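Local coordinates for cryptochrome DASH, chloroplastic/mitochondrial (Arabidopsis thaliana, PDB 2J4D), which repairs cyclobutane pyrimidine dimers in single-stranded DNA as a photolyase, binds DNA without sequence specificity, carries FAD and a folate antenna, and may act as a photoreceptor, at residues N48-L53 against V103-N108; M246-G251 against S289-F294; T386-N391 against L420-P425. All coordinates share one frame; numbering follows the deposited sequence.

Interaction 1: residues N48-L53 against V103-N108; sequences NDLRVL and VDLRKN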
loop_
_atom_site.group_PDB
_atom_site.type_symbol
_atom_site.label_atom_id
_atom_site.label_comp_id
_atom_site.label_asym_id
_atom_site.label_seq_id
_atom_site.Cartn_x
_atom_site.Cartn_y
_atom_site.Cartn_z
ATOM N N ASN A 48 -7.170 -4.189 5.687
ATOM C CA ASN A 48 -5.971 -4.141 4.857
ATOM C C ASN A 48 -4.835 -4.889 5.538
ATOM O O ASN A 48 -3.735 -4.378 5.716
ATOM C CB ASN A 48 -5.591 -2.693 4.526
ATOM C CG ASN A 48 -6.365 -2.161 3.319
ATOM O OD1 ASN A 48 -6.127 -2.576 2.178
ATOM N ND2 ASN A 48 -7.312 -1.268 3.568
ATOM N N ASP A 49 -5.141 -6.128 5.905
ATOM C CA ASP A 49 -4.211 -7.025 6.572
ATOM C C ASP A 49 -4.505 -8.414 6.007
ATOM O O ASP A 49 -4.645 -9.390 6.748
ATOM C CB ASP A 49 -4.451 -6.982 8.090
ATOM C CG ASP A 49 -5.915 -7.252 8.475
ATOM O OD1 ASP A 49 -6.798 -7.258 7.595
ATOM O OD2 ASP A 49 -6.183 -7.446 9.679
ATOM N N LEU A 50 -4.587 -8.491 4.677
ATOM C CA LEU A 50 -4.930 -9.739 3.991
ATOM C C LEU A 50 -3.810 -10.777 3.943
ATOM O O LEU A 50 -3.276 -11.096 2.877
ATOM C CB LEU A 50 -5.428 -9.420 2.572
ATOM C CG LEU A 50 -6.481 -8.301 2.539
ATOM C CD1 LEU A 50 -6.950 -8.069 1.101
ATOM C CD2 LEU A 50 -7.653 -8.665 3.450
ATOM N N ARG A 51 -3.467 -11.312 5.110
ATOM C CA ARG A 51 -2.404 -12.309 5.206
ATOM C C ARG A 51 -2.613 -13.147 6.453
ATOM O O ARG A 51 -3.392 -12.778 7.344
ATOM C CB ARG A 51 -1.030 -11.634 5.331
ATOM C CG ARG A 51 -0.881 -10.833 6.640
ATOM C CD ARG A 51 0.514 -10.249 6.847
ATOM N NE ARG A 51 0.628 -9.649 8.183
ATOM C CZ ARG A 51 0.145 -8.454 8.521
ATOM N NH1 ARG A 51 -0.479 -7.697 7.618
ATOM N NH2 ARG A 51 0.248 -8.025 9.774
ATOM N N VAL A 52 -1.898 -14.268 6.504
ATOM C CA VAL A 52 -1.928 -15.172 7.638
ATOM C C VAL A 52 -0.641 -14.941 8.431
ATOM O O VAL A 52 -0.667 -14.839 9.656
ATOM C CB VAL A 52 -1.992 -16.645 7.173
ATOM C CG1 VAL A 52 -1.813 -17.578 8.357
ATOM C CG2 VAL A 52 -3.320 -16.908 6.498
ATOM N N LEU A 53 0.484 -14.828 7.731
ATOM C CA LEU A 53 1.769 -14.610 8.400
ATOM C C LEU A 53 1.839 -13.334 9.229
ATOM O O LEU A 53 1.287 -12.298 8.847
ATOM C CB LEU A 53 2.919 -14.549 7.387
ATOM C CG LEU A 53 3.591 -15.814 6.859
ATOM C CD1 LEU A 53 4.769 -15.410 5.992
ATOM C CD2 LEU A 53 4.073 -16.679 8.015
ATOM N N VAL A 103 -8.912 -13.923 -3.053
ATOM C CA VAL A 103 -8.875 -15.320 -3.485
ATOM C C VAL A 103 -7.747 -16.038 -2.748
ATOM O O VAL A 103 -7.939 -17.131 -2.208
ATOM C CB VAL A 103 -8.620 -15.440 -5.011
ATOM C CG1 VAL A 103 -8.307 -16.894 -5.387
ATOM C CG2 VAL A 103 -9.840 -14.960 -5.780
ATOM N N ASP A 104 -6.576 -15.408 -2.713
ATOM C CA ASP A 104 -5.408 -15.997 -2.069
ATOM C C ASP A 104 -5.562 -16.144 -0.552
ATOM O O ASP A 104 -5.119 -17.144 0.028
ATOM C CB ASP A 104 -4.164 -15.160 -2.397
ATOM C CG ASP A 104 -2.874 -15.802 -1.912
ATOM O OD1 ASP A 104 -2.529 -16.899 -2.405
ATOM O OD2 ASP A 104 -2.203 -15.206 -1.041
ATOM N N LEU A 105 -6.179 -15.156 0.093
ATOM C CA LEU A 105 -6.377 -15.226 1.539
ATOM C C LEU A 105 -7.283 -16.411 1.879
ATOM O O LEU A 105 -6.999 -17.173 2.799
ATOM C CB LEU A 105 -7.000 -13.925 2.072
ATOM C CG LEU A 105 -7.358 -13.907 3.568
ATOM C CD1 LEU A 105 -6.127 -14.224 4.427
ATOM C CD2 LEU A 105 -7.908 -12.524 3.933
ATOM N N ARG A 106 -8.379 -16.561 1.148
ATOM C CA ARG A 106 -9.269 -17.690 1.403
ATOM C C ARG A 106 -8.472 -18.990 1.254
ATOM O O ARG A 106 -8.564 -19.884 2.083
ATOM C CB ARG A 106 -10.446 -17.676 0.422
ATOM C CG ARG A 106 -11.211 -19.001 0.339
ATOM C CD ARG A 106 -12.479 -18.854 -0.494
ATOM N NE ARG A 106 -13.555 -18.241 0.283
ATOM C CZ ARG A 106 -14.683 -17.756 -0.231
ATOM N NH1 ARG A 106 -14.902 -17.797 -1.543
ATOM N NH2 ARG A 106 -15.605 -17.244 0.574
ATOM N N LYS A 107 -7.684 -19.084 0.192
ATOM C CA LYS A 107 -6.885 -20.279 -0.044
ATOM C C LYS A 107 -5.932 -20.570 1.114
ATOM O O LYS A 107 -5.844 -21.703 1.589
ATOM C CB LYS A 107 -6.099 -20.119 -1.345
ATOM C CG LYS A 107 -5.053 -21.190 -1.595
ATOM C CD LYS A 107 -4.396 -20.981 -2.951
ATOM C CE LYS A 107 -2.892 -21.227 -2.896
ATOM N NZ LYS A 107 -2.254 -21.041 -4.233
ATOM N N ASN A 108 -5.216 -19.551 1.576
ATOM C CA ASN A 108 -4.268 -19.749 2.666
ATOM C C ASN A 108 -4.943 -20.025 4.006
ATOM O O ASN A 108 -4.390 -20.735 4.850
ATOM C CB ASN A 108 -3.324 -18.549 2.769
ATOM C CG ASN A 108 -2.365 -18.480 1.601
ATOM O OD1 ASN A 108 -1.848 -19.511 1.167
ATOM N ND2 ASN A 108 -2.114 -17.279 1.087
#
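Leu50 and Val52 of the loop after strand 41-46 pack on Leu105 and Asn108 of helix 92-111. No hydrogen bond joins the two segments, and the contact is made mainly by apolar side chains. Leu105 carries most of it. Its CG lies anti to the backbone N (chi1 176°), which sends the forked end out from the helix to the loop. The two methyls of that fork have different partners. CD2 meets Leu50 CD2 at 3.9 Å, and the two leucine side chains cross at about a right angle. CD1 lies against the backbone instead, 4.0 Å from Arg51 N, and 4.4 Å from Val52 CG2. The same Val52 CG2 reaches Asn108 CB at 4.1 Å, one turn further along the helix. An alanine in place of Leu105 would probably open a gap beside Leu50 and leave Val52 with Asn108 as its main neighbour on this helix segment.

The fold here is the alpha/beta domain of the photolyase family. Its parallel five-stranded sheet has strand 41-46 in the middle, and the loop described here leads from that strand to helix 56-63. Leu50 is the centre of an inverse gamma turn, in which Arg51 N bonds Asp49 O at 2.8 Å. The Leu50 side chain also touches Leu98, Cys101 and Leu102 of helix 92-111.

The polar groups look to other partners. The Arg51 side chain leaves the helix behind: NE makes a weak bond to Leu53 O (2.8 Å, 123°), NH2 bonds Asp54 O and NH1 bonds Gly295 O. Glu252 receives the backbone N of Val52 on OE1 and that of Leu53 on OE2. Asn108 OD1 is bonded to Lys111 NZ.

Interaction 2: residues M246-G251 against S289-F294; sequences MRFVGG and SPWLAF. With FAD (flavin-adenine dinucleotide), chain C.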
loop_
_atom_site.group_PDB
_atom_site.type_symbol
_atom_site.label_atom_id
_atom_site.label_comp_id
_atom_site.label_asym_id
_atom_site.label_seq_id
_atom_site.Cartn_x
_atom_site.Cartn_y
_atom_site.Cartn_z
ATOM N N MET A 246 4.755 -3.569 -15.856
ATOM C CA MET A 246 4.573 -4.450 -14.715
ATOM C C MET A 246 3.139 -4.800 -14.361
ATOM O O MET A 246 2.292 -3.929 -14.169
ATOM C CB MET A 246 5.265 -3.849 -13.491
ATOM C CG MET A 246 6.765 -3.730 -13.653
ATOM S SD MET A 246 7.578 -3.091 -12.184
ATOM C CE MET A 246 7.436 -1.310 -12.452
ATOM N N ARG A 247 2.892 -6.100 -14.265
ATOM C CA ARG A 247 1.591 -6.639 -13.914
ATOM C C ARG A 247 1.773 -7.246 -12.513
ATOM O O ARG A 247 2.270 -8.358 -12.372
ATOM C CB ARG A 247 1.205 -7.713 -14.943
ATOM C CG ARG A 247 -0.219 -8.243 -14.877
ATOM C CD ARG A 247 -0.431 -9.131 -13.682
ATOM N NE ARG A 247 -1.496 -10.110 -13.905
ATOM C CZ ARG A 247 -2.386 -10.463 -12.982
ATOM N NH1 ARG A 247 -2.353 -9.912 -11.769
ATOM N NH2 ARG A 247 -3.306 -11.379 -13.267
ATOM N N PHE A 248 1.407 -6.491 -11.479
ATOM C CA PHE A 248 1.517 -6.974 -10.100
ATOM C C PHE A 248 0.449 -8.024 -9.842
ATOM O O PHE A 248 -0.684 -7.879 -10.291
ATOM C CB PHE A 248 1.341 -5.812 -9.116
ATOM C CG PHE A 248 2.549 -4.926 -9.002
ATOM C CD1 PHE A 248 3.476 -5.122 -7.984
ATOM C CD2 PHE A 248 2.754 -3.897 -9.908
ATOM C CE1 PHE A 248 4.595 -4.299 -7.864
ATOM C CE2 PHE A 248 3.872 -3.066 -9.801
ATOM C CZ PHE A 248 4.791 -3.269 -8.777
ATOM N N VAL A 249 0.811 -9.062 -9.092
ATOM C CA VAL A 249 -0.086 -10.173 -8.780
ATOM C C VAL A 249 -0.537 -10.099 -7.321
ATOM O O VAL A 249 0.280 -10.197 -6.418
ATOM C CB VAL A 249 0.654 -11.508 -9.029
ATOM C CG1 VAL A 249 -0.269 -12.702 -8.778
ATOM C CG2 VAL A 249 1.188 -11.524 -10.457
ATOM N N GLY A 250 -1.838 -9.937 -7.098
ATOM C CA GLY A 250 -2.341 -9.823 -5.741
ATOM C C GLY A 250 -2.182 -11.047 -4.862
ATOM O O GLY A 250 -2.043 -12.173 -5.350
ATOM N N GLY A 251 -2.172 -10.815 -3.553
ATOM C CA GLY A 251 -2.084 -11.909 -2.603
ATOM C C GLY A 251 -0.808 -12.096 -1.806
ATOM O O GLY A 251 0.287 -11.749 -2.243
ATOM N N SER A 289 5.593 -2.342 -2.263
ATOM C CA SER A 289 4.483 -1.477 -1.876
ATOM C C SER A 289 3.034 -1.935 -2.008
ATOM O O SER A 289 2.247 -1.734 -1.083
ATOM C CB SER A 289 4.647 -0.098 -2.520
ATOM O OG SER A 289 4.545 -0.168 -3.929
ATOM N N PRO A 290 2.649 -2.554 -3.139
ATOM C CA PRO A 290 1.244 -2.969 -3.210
ATOM C C PRO A 290 0.878 -4.020 -2.163
ATOM O O PRO A 290 -0.215 -3.981 -1.597
ATOM C CB PRO A 290 1.100 -3.501 -4.644
ATOM C CG PRO A 290 2.194 -2.775 -5.405
ATOM C CD PRO A 290 3.342 -2.826 -4.409
ATOM N N TRP A 291 1.782 -4.965 -1.913
ATOM C CA TRP A 291 1.506 -6.007 -0.920
ATOM C C TRP A 291 1.525 -5.444 0.492
ATOM O O TRP A 291 0.792 -5.912 1.372
ATOM C CB TRP A 291 2.510 -7.151 -1.066
ATOM C CG TRP A 291 2.294 -7.910 -2.336
ATOM C CD1 TRP A 291 1.302 -8.820 -2.600
ATOM C CD2 TRP A 291 3.072 -7.809 -3.522
ATOM N NE1 TRP A 291 1.426 -9.295 -3.889
ATOM C CE2 TRP A 291 2.505 -8.689 -4.474
ATOM C CE3 TRP A 291 4.201 -7.056 -3.880
ATOM C CZ2 TRP A 291 3.033 -8.839 -5.763
ATOM C CZ3 TRP A 291 4.724 -7.209 -5.163
ATOM C CH2 TRP A 291 4.140 -8.093 -6.084
ATOM N N LEU A 292 2.353 -4.432 0.719
ATOM C CA LEU A 292 2.393 -3.805 2.036
ATOM C C LEU A 292 1.103 -3.022 2.264
ATOM O O LEU A 292 0.530 -3.060 3.356
ATOM C CB LEU A 292 3.603 -2.867 2.156
ATOM C CG LEU A 292 4.932 -3.589 2.422
ATOM C CD1 LEU A 292 6.102 -2.653 2.186
ATOM C CD2 LEU A 292 4.926 -4.119 3.864
ATOM N N ALA A 293 0.632 -2.327 1.232
ATOM C CA ALA A 293 -0.590 -1.525 1.346
ATOM C C ALA A 293 -1.802 -2.376 1.716
ATOM O O ALA A 293 -2.632 -1.981 2.537
ATOM C CB ALA A 293 -0.851 -0.776 0.038
ATOM N N PHE A 294 -1.906 -3.552 1.116
ATOM C CA PHE A 294 -3.015 -4.443 1.417
ATOM C C PHE A 294 -2.750 -5.337 2.623
ATOM O O PHE A 294 -3.622 -6.110 3.038
ATOM C CB PHE A 294 -3.339 -5.295 0.194
ATOM C CG PHE A 294 -4.255 -4.615 -0.775
ATOM C CD1 PHE A 294 -5.633 -4.656 -0.583
ATOM C CD2 PHE A 294 -3.743 -3.902 -1.853
ATOM C CE1 PHE A 294 -6.493 -3.995 -1.453
ATOM C CE2 PHE A 294 -4.588 -3.234 -2.732
ATOM C CZ PHE A 294 -5.969 -3.280 -2.534
HETATM P PA FAD C . 11.224 0.880 -2.366
HETATM O O1A FAD C . 11.579 -0.521 -2.671
HETATM O O2A FAD C . 12.165 1.972 -2.712
HETATM O O5B FAD C . 10.888 1.031 -0.800
HETATM C C5B FAD C . 10.543 -0.126 -0.006
HETATM C C4B FAD C . 9.277 0.204 0.793
HETATM O O4B FAD C . 9.541 1.346 1.607
HETATM C C3B FAD C . 8.061 0.577 -0.047
HETATM O O3B FAD C . 7.391 -0.557 -0.573
HETATM C C2B FAD C . 7.268 1.382 0.936
HETATM O O2B FAD C . 6.402 0.635 1.761
HETATM C C1B FAD C . 8.354 2.148 1.713
HETATM N N9A FAD C . 8.657 3.503 1.206
HETATM C C8A FAD C . 9.677 3.880 0.355
HETATM N N7A FAD C . 9.675 5.182 0.103
HETATM C C5A FAD C . 8.612 5.678 0.824
HETATM C C6A FAD C . 8.087 6.985 0.962
HETATM N N6A FAD C . 8.595 8.064 0.382
HETATM N N1A FAD C . 6.976 7.141 1.775
HETATM C C2A FAD C . 6.416 6.050 2.396
HETATM N N3A FAD C . 6.867 4.776 2.305
HETATM C C4A FAD C . 7.956 4.640 1.500
HETATM N N1 FAD C . 3.784 4.751 -1.096
HETATM C C2 FAD C . 2.753 3.914 -0.726
HETATM O O2 FAD C . 2.972 2.858 -0.162
HETATM N N3 FAD C . 1.438 4.309 -1.018
HETATM C C4 FAD C . 1.106 5.498 -1.664
HETATM O O4 FAD C . -0.081 5.789 -1.897
HETATM C C4X FAD C . 2.170 6.352 -2.042
HETATM N N5 FAD C . 1.931 7.569 -2.699
HETATM C C5X FAD C . 2.975 8.456 -2.965
HETATM C C6 FAD C . 2.717 9.721 -3.510
HETATM C C7 FAD C . 3.750 10.644 -3.794
HETATM C C7M FAD C . 3.404 11.993 -4.377
HETATM C C8 FAD C . 5.110 10.258 -3.510
HETATM C C8M FAD C . 6.286 11.182 -3.782
HETATM C C9 FAD C . 5.381 8.989 -2.961
HETATM C C9A FAD C . 4.332 8.066 -2.677
HETATM N N10 FAD C . 4.578 6.774 -2.124
HETATM C C10 FAD C . 3.503 5.942 -1.741
HETATM C "C1'" FAD C . 5.932 6.438 -1.575
HETATM C "C2'" FAD C . 6.913 5.727 -2.530
HETATM O "O2'" FAD C . 6.995 6.442 -3.751
HETATM C "C3'" FAD C . 6.436 4.302 -2.798
HETATM O "O3'" FAD C . 6.276 3.579 -1.561
HETATM C "C4'" FAD C . 7.391 3.457 -3.658
HETATM O "O4'" FAD C . 7.546 4.044 -4.952
HETATM C "C5'" FAD C . 6.823 2.050 -3.792
HETATM O "O5'" FAD C . 7.707 1.238 -4.569
HETATM P P FAD C . 8.811 0.271 -3.989
HETATM O O1P FAD C . 8.076 -0.704 -3.166
HETATM O O2P FAD C . 9.577 -0.317 -5.121
HETATM O O3P FAD C . 9.866 1.152 -3.194
#
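The end of strand 245-248 and the loop after it run past the short helix 289-293, with the Phe248 and Pro290 CA atoms 8.0 Å apart and those of Gly251 and Trp291 7.1 Å apart. Pro290 CG sits over one face of the Phe248 ring, 4.0 Å from its centroid, as a CH-pi contact displaced toward the rim. The Trp291 six-membered ring comes to the edge of the same phenyl, CH2 to Phe248 CD1 at 3.6 Å, with the two planes at 55°. The other end of the indole faces backbone. Trp291 NE1 gives a weak hydrogen bond to Val249 O (2.9 Å, 129°), which lies near the indole plane.

Helix 289-293 belongs to the FAD pocket. Its first residue bonds the cofactor's pyrophosphate, Ser289 N to FAD O1P at 3.1 Å, and Leu292 CD1 packs against the ribose of the adenosine half, 3.3 Å from FAD O2B. Phe97 of helix 92-111 meets Trp291 edge-to-face. Gly251 is the N-cap of helix 252-265. Its positive phi (110°) is one at which a CB would press against the preceding carbonyl O, and its own O lies 3.1 Å from Trp291 CD1.

Interaction 3: residues T386-N391 against L420-P425; sequences TGFMSN and LLDYDP. With FAD (flavin-adenine dinucleotide), chain C.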
loop_
_atom_site.group_PDB
_atom_site.type_symbol
_atom_site.label_atom_id
_atom_site.label_comp_id
_atom_site.label_asym_id
_atom_site.label_seq_id
_atom_site.Cartn_x
_atom_site.Cartn_y
_atom_site.Cartn_z
ATOM N N THR A 386 -0.566 0.669 -15.381
ATOM C CA THR A 386 -0.157 -0.381 -14.439
ATOM C C THR A 386 -0.580 -0.183 -12.983
ATOM O O THR A 386 -0.572 -1.134 -12.210
ATOM C CB THR A 386 1.374 -0.525 -14.429
ATOM O OG1 THR A 386 1.937 0.682 -13.903
ATOM C CG2 THR A 386 1.924 -0.747 -15.856
ATOM N N GLY A 387 -0.925 1.043 -12.602
ATOM C CA GLY A 387 -1.304 1.285 -11.215
ATOM C C GLY A 387 -0.083 1.470 -10.325
ATOM O O GLY A 387 -0.171 1.433 -9.092
ATOM N N PHE A 388 1.074 1.661 -10.951
ATOM C CA PHE A 388 2.317 1.867 -10.212
ATOM C C PHE A 388 3.132 2.978 -10.871
ATOM O O PHE A 388 2.972 3.254 -12.061
ATOM C CB PHE A 388 3.149 0.574 -10.201
ATOM C CG PHE A 388 4.397 0.654 -9.353
ATOM C CD1 PHE A 388 4.348 0.365 -7.992
ATOM C CD2 PHE A 388 5.616 1.041 -9.910
ATOM C CE1 PHE A 388 5.492 0.461 -7.190
ATOM C CE2 PHE A 388 6.772 1.141 -9.113
ATOM C CZ PHE A 388 6.703 0.850 -7.749
ATOM N N MET A 389 3.984 3.627 -10.081
ATOM C CA MET A 389 4.878 4.672 -10.577
ATOM C C MET A 389 6.082 4.637 -9.652
ATOM O O MET A 389 5.923 4.424 -8.443
ATOM C CB MET A 389 4.227 6.059 -10.522
ATOM C CG MET A 389 5.074 7.149 -11.199
ATOM S SD MET A 389 4.441 8.832 -11.035
ATOM C CE MET A 389 2.766 8.662 -11.730
ATOM N N SER A 390 7.279 4.821 -10.207
ATOM C CA SER A 390 8.496 4.804 -9.392
ATOM C C SER A 390 8.450 5.966 -8.414
ATOM O O SER A 390 7.778 6.968 -8.665
ATOM C CB SER A 390 9.756 4.949 -10.259
ATOM O OG SER A 390 9.817 6.240 -10.838
ATOM N N ASN A 391 9.173 5.834 -7.305
ATOM C CA ASN A 391 9.212 6.896 -6.311
ATOM C C ASN A 391 9.737 8.192 -6.942
ATOM O O ASN A 391 9.226 9.280 -6.674
ATOM C CB ASN A 391 10.112 6.488 -5.143
ATOM C CG ASN A 391 10.249 7.592 -4.108
ATOM O OD1 ASN A 391 9.256 8.058 -3.544
ATOM N ND2 ASN A 391 11.479 8.026 -3.865
ATOM N N LEU A 420 -3.287 4.117 -7.847
ATOM C CA LEU A 420 -2.259 3.309 -7.200
ATOM C C LEU A 420 -2.641 1.986 -6.570
ATOM O O LEU A 420 -3.512 1.933 -5.715
ATOM C CB LEU A 420 -1.545 4.131 -6.128
ATOM C CG LEU A 420 -0.666 5.279 -6.620
ATOM C CD1 LEU A 420 -0.221 6.121 -5.426
ATOM C CD2 LEU A 420 0.542 4.712 -7.365
ATOM N N LEU A 421 -1.962 0.917 -6.983
ATOM C CA LEU A 421 -2.205 -0.386 -6.379
ATOM C C LEU A 421 -1.811 -0.274 -4.905
ATOM O O LEU A 421 -2.453 -0.864 -4.037
ATOM C CB LEU A 421 -1.331 -1.465 -7.020
ATOM C CG LEU A 421 -1.515 -1.734 -8.515
ATOM C CD1 LEU A 421 -0.676 -2.937 -8.901
ATOM C CD2 LEU A 421 -2.974 -1.996 -8.818
ATOM N N ASP A 422 -0.751 0.488 -4.631
ATOM C CA ASP A 422 -0.272 0.641 -3.263
ATOM C C ASP A 422 -0.868 1.813 -2.512
ATOM O O ASP A 422 -0.341 2.219 -1.471
ATOM C CB ASP A 422 1.264 0.753 -3.220
ATOM C CG ASP A 422 1.812 1.933 -4.024
ATOM O OD1 ASP A 422 1.154 2.996 -4.099
ATOM O OD2 ASP A 422 2.935 1.802 -4.564
ATOM N N TYR A 423 -1.976 2.347 -3.006
ATOM C CA TYR A 423 -2.576 3.488 -2.339
ATOM C C TYR A 423 -2.745 3.240 -0.855
ATOM O O TYR A 423 -3.321 2.234 -0.443
ATOM C CB TYR A 423 -3.943 3.834 -2.910
ATOM C CG TYR A 423 -4.658 4.842 -2.034
ATOM C CD1 TYR A 423 -4.155 6.138 -1.884
ATOM C CD2 TYR A 423 -5.802 4.490 -1.315
ATOM C CE1 TYR A 423 -4.771 7.061 -1.039
ATOM C CE2 TYR A 423 -6.429 5.406 -0.462
ATOM C CZ TYR A 423 -5.905 6.688 -0.334
ATOM O OH TYR A 423 -6.510 7.605 0.495
ATOM N N ASP A 424 -2.250 4.195 -0.076
ATOM C CA ASP A 424 -2.306 4.175 1.380
ATOM C C ASP A 424 -2.562 5.645 1.732
ATOM O O ASP A 424 -1.800 6.526 1.323
ATOM C CB ASP A 424 -0.949 3.705 1.925
ATOM C CG ASP A 424 -0.903 3.674 3.432
ATOM O OD1 ASP A 424 -0.771 2.565 3.994
ATOM O OD2 ASP A 424 -1.000 4.751 4.054
ATOM N N PRO A 425 -3.639 5.940 2.478
ATOM C CA PRO A 425 -3.861 7.354 2.786
ATOM C C PRO A 425 -2.704 8.064 3.473
ATOM O O PRO A 425 -2.379 9.199 3.125
ATOM C CB PRO A 425 -5.129 7.339 3.642
ATOM C CG PRO A 425 -5.108 5.974 4.277
ATOM C CD PRO A 425 -4.651 5.091 3.130
HETATM P PA FAD C . 11.224 0.880 -2.366
HETATM O O1A FAD C . 11.579 -0.521 -2.671
HETATM O O2A FAD C . 12.165 1.972 -2.712
HETATM O O5B FAD C . 10.888 1.031 -0.800
HETATM C C5B FAD C . 10.543 -0.126 -0.006
HETATM C C4B FAD C . 9.277 0.204 0.793
HETATM O O4B FAD C . 9.541 1.346 1.607
HETATM C C3B FAD C . 8.061 0.577 -0.047
HETATM O O3B FAD C . 7.391 -0.557 -0.573
HETATM C C2B FAD C . 7.268 1.382 0.936
HETATM O O2B FAD C . 6.402 0.635 1.761
HETATM C C1B FAD C . 8.354 2.148 1.713
HETATM N N9A FAD C . 8.657 3.503 1.206
HETATM C C8A FAD C . 9.677 3.880 0.355
HETATM N N7A FAD C . 9.675 5.182 0.103
HETATM C C5A FAD C . 8.612 5.678 0.824
HETATM C C6A FAD C . 8.087 6.985 0.962
HETATM N N6A FAD C . 8.595 8.064 0.382
HETATM N N1A FAD C . 6.976 7.141 1.775
HETATM C C2A FAD C . 6.416 6.050 2.396
HETATM N N3A FAD C . 6.867 4.776 2.305
HETATM C C4A FAD C . 7.956 4.640 1.500
HETATM N N1 FAD C . 3.784 4.751 -1.096
HETATM C C2 FAD C . 2.753 3.914 -0.726
HETATM O O2 FAD C . 2.972 2.858 -0.162
HETATM N N3 FAD C . 1.438 4.309 -1.018
HETATM C C4 FAD C . 1.106 5.498 -1.664
HETATM O O4 FAD C . -0.081 5.789 -1.897
HETATM C C4X FAD C . 2.170 6.352 -2.042
HETATM N N5 FAD C . 1.931 7.569 -2.699
HETATM C C5X FAD C . 2.975 8.456 -2.965
HETATM C C6 FAD C . 2.717 9.721 -3.510
HETATM C C7 FAD C . 3.750 10.644 -3.794
HETATM C C7M FAD C . 3.404 11.993 -4.377
HETATM C C8 FAD C . 5.110 10.258 -3.510
HETATM C C8M FAD C . 6.286 11.182 -3.782
HETATM C C9 FAD C . 5.381 8.989 -2.961
HETATM C C9A FAD C . 4.332 8.066 -2.677
HETATM N N10 FAD C . 4.578 6.774 -2.124
HETATM C C10 FAD C . 3.503 5.942 -1.741
HETATM C "C1'" FAD C . 5.932 6.438 -1.575
HETATM C "C2'" FAD C . 6.913 5.727 -2.530
HETATM O "O2'" FAD C . 6.995 6.442 -3.751
HETATM C "C3'" FAD C . 6.436 4.302 -2.798
HETATM O "O3'" FAD C . 6.276 3.579 -1.561
HETATM C "C4'" FAD C . 7.391 3.457 -3.658
HETATM O "O4'" FAD C . 7.546 4.044 -4.952
HETATM C "C5'" FAD C . 6.823 2.050 -3.792
HETATM O "O5'" FAD C . 7.707 1.238 -4.569
HETATM P P FAD C . 8.811 0.271 -3.989
HETATM O O1P FAD C . 8.076 -0.704 -3.166
HETATM O O2P FAD C . 9.577 -0.317 -5.121
HETATM O O3P FAD C . 9.866 1.152 -3.194
#
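This is a backbone-led contact between two interhelical loops, Gly387 meeting Leu420 and Leu421, in the helical FAD-binding domain of the photolyase fold. One loop joins helix 374-386 to helix 391-404, and the other joins helix 409-419 to helix 425-436. Leu421 N donates to Gly387 O at 2.8 Å and 171°. Leu420 CA adds a CA-H...O contact to the same oxygen at 3.4 Å. Gly387 has a positive phi just after its helix. A CB there would clash with Leu421 CG, so the close approach depends on glycine. Phe388 N donates to Thr386 OG1 in an ST turn, and that hydroxyl is also hydrogen-bonded to Glu382 O.

The second loop begins with a type I beta turn from Leu420 to Tyr423. Two backbone groups of this loop meet the flavin. FAD N3 donates to Asp422 O at 2.8 Å, and Asp424 N donates to FAD O4 at 3.2 Å. Leu420 CD1 packs near the same FAD O4. Tyr423 also lines the folate pocket, and its OH makes a weak hydrogen bond to the folate.

Phe388 has CG anti to the backbone N (chi1 -175°), which turns the CE1 and CZ end of the ring to the Asp422 carboxylate and to FAD O5'. Asp422 OD2 takes a salt bridge from Arg394 and a hydrogen bond with Ser289 OG. Arg394 also makes a cation-pi contact with the Phe388 ring. The carboxylate and ring planes are 67° apart, with Asp422 OD2 3.9 Å from Phe388 CE1. At the edge of that ring, near its plane, Phe388 CZ lies 3.4 Å from FAD O5'.

The three contacts follow one another along the chain, each closing before the next opens. Interaction 1 lies in the alpha/beta domain, and interaction 3 in the FAD-binding domain, their centres about 20 Å apart. Interaction 2 sits between them, its centre about 13 Å from that of the first and about 9 Å from that of the third. It touches both: Leu50 N probably bonds Phe294 O at 3.0 Å, and Phe294 CE2 packs on Leu421 O at 3.4 Å. Helix 92-111 carries one side of interaction 1 and also packs on interaction 2 through Phe97. Interactions 2 and 3 both contact FAD, one at the pyrophosphate and ribose, the other chiefly at the flavin. Buried contacts thus run from the alpha/beta domain to the FAD pocket.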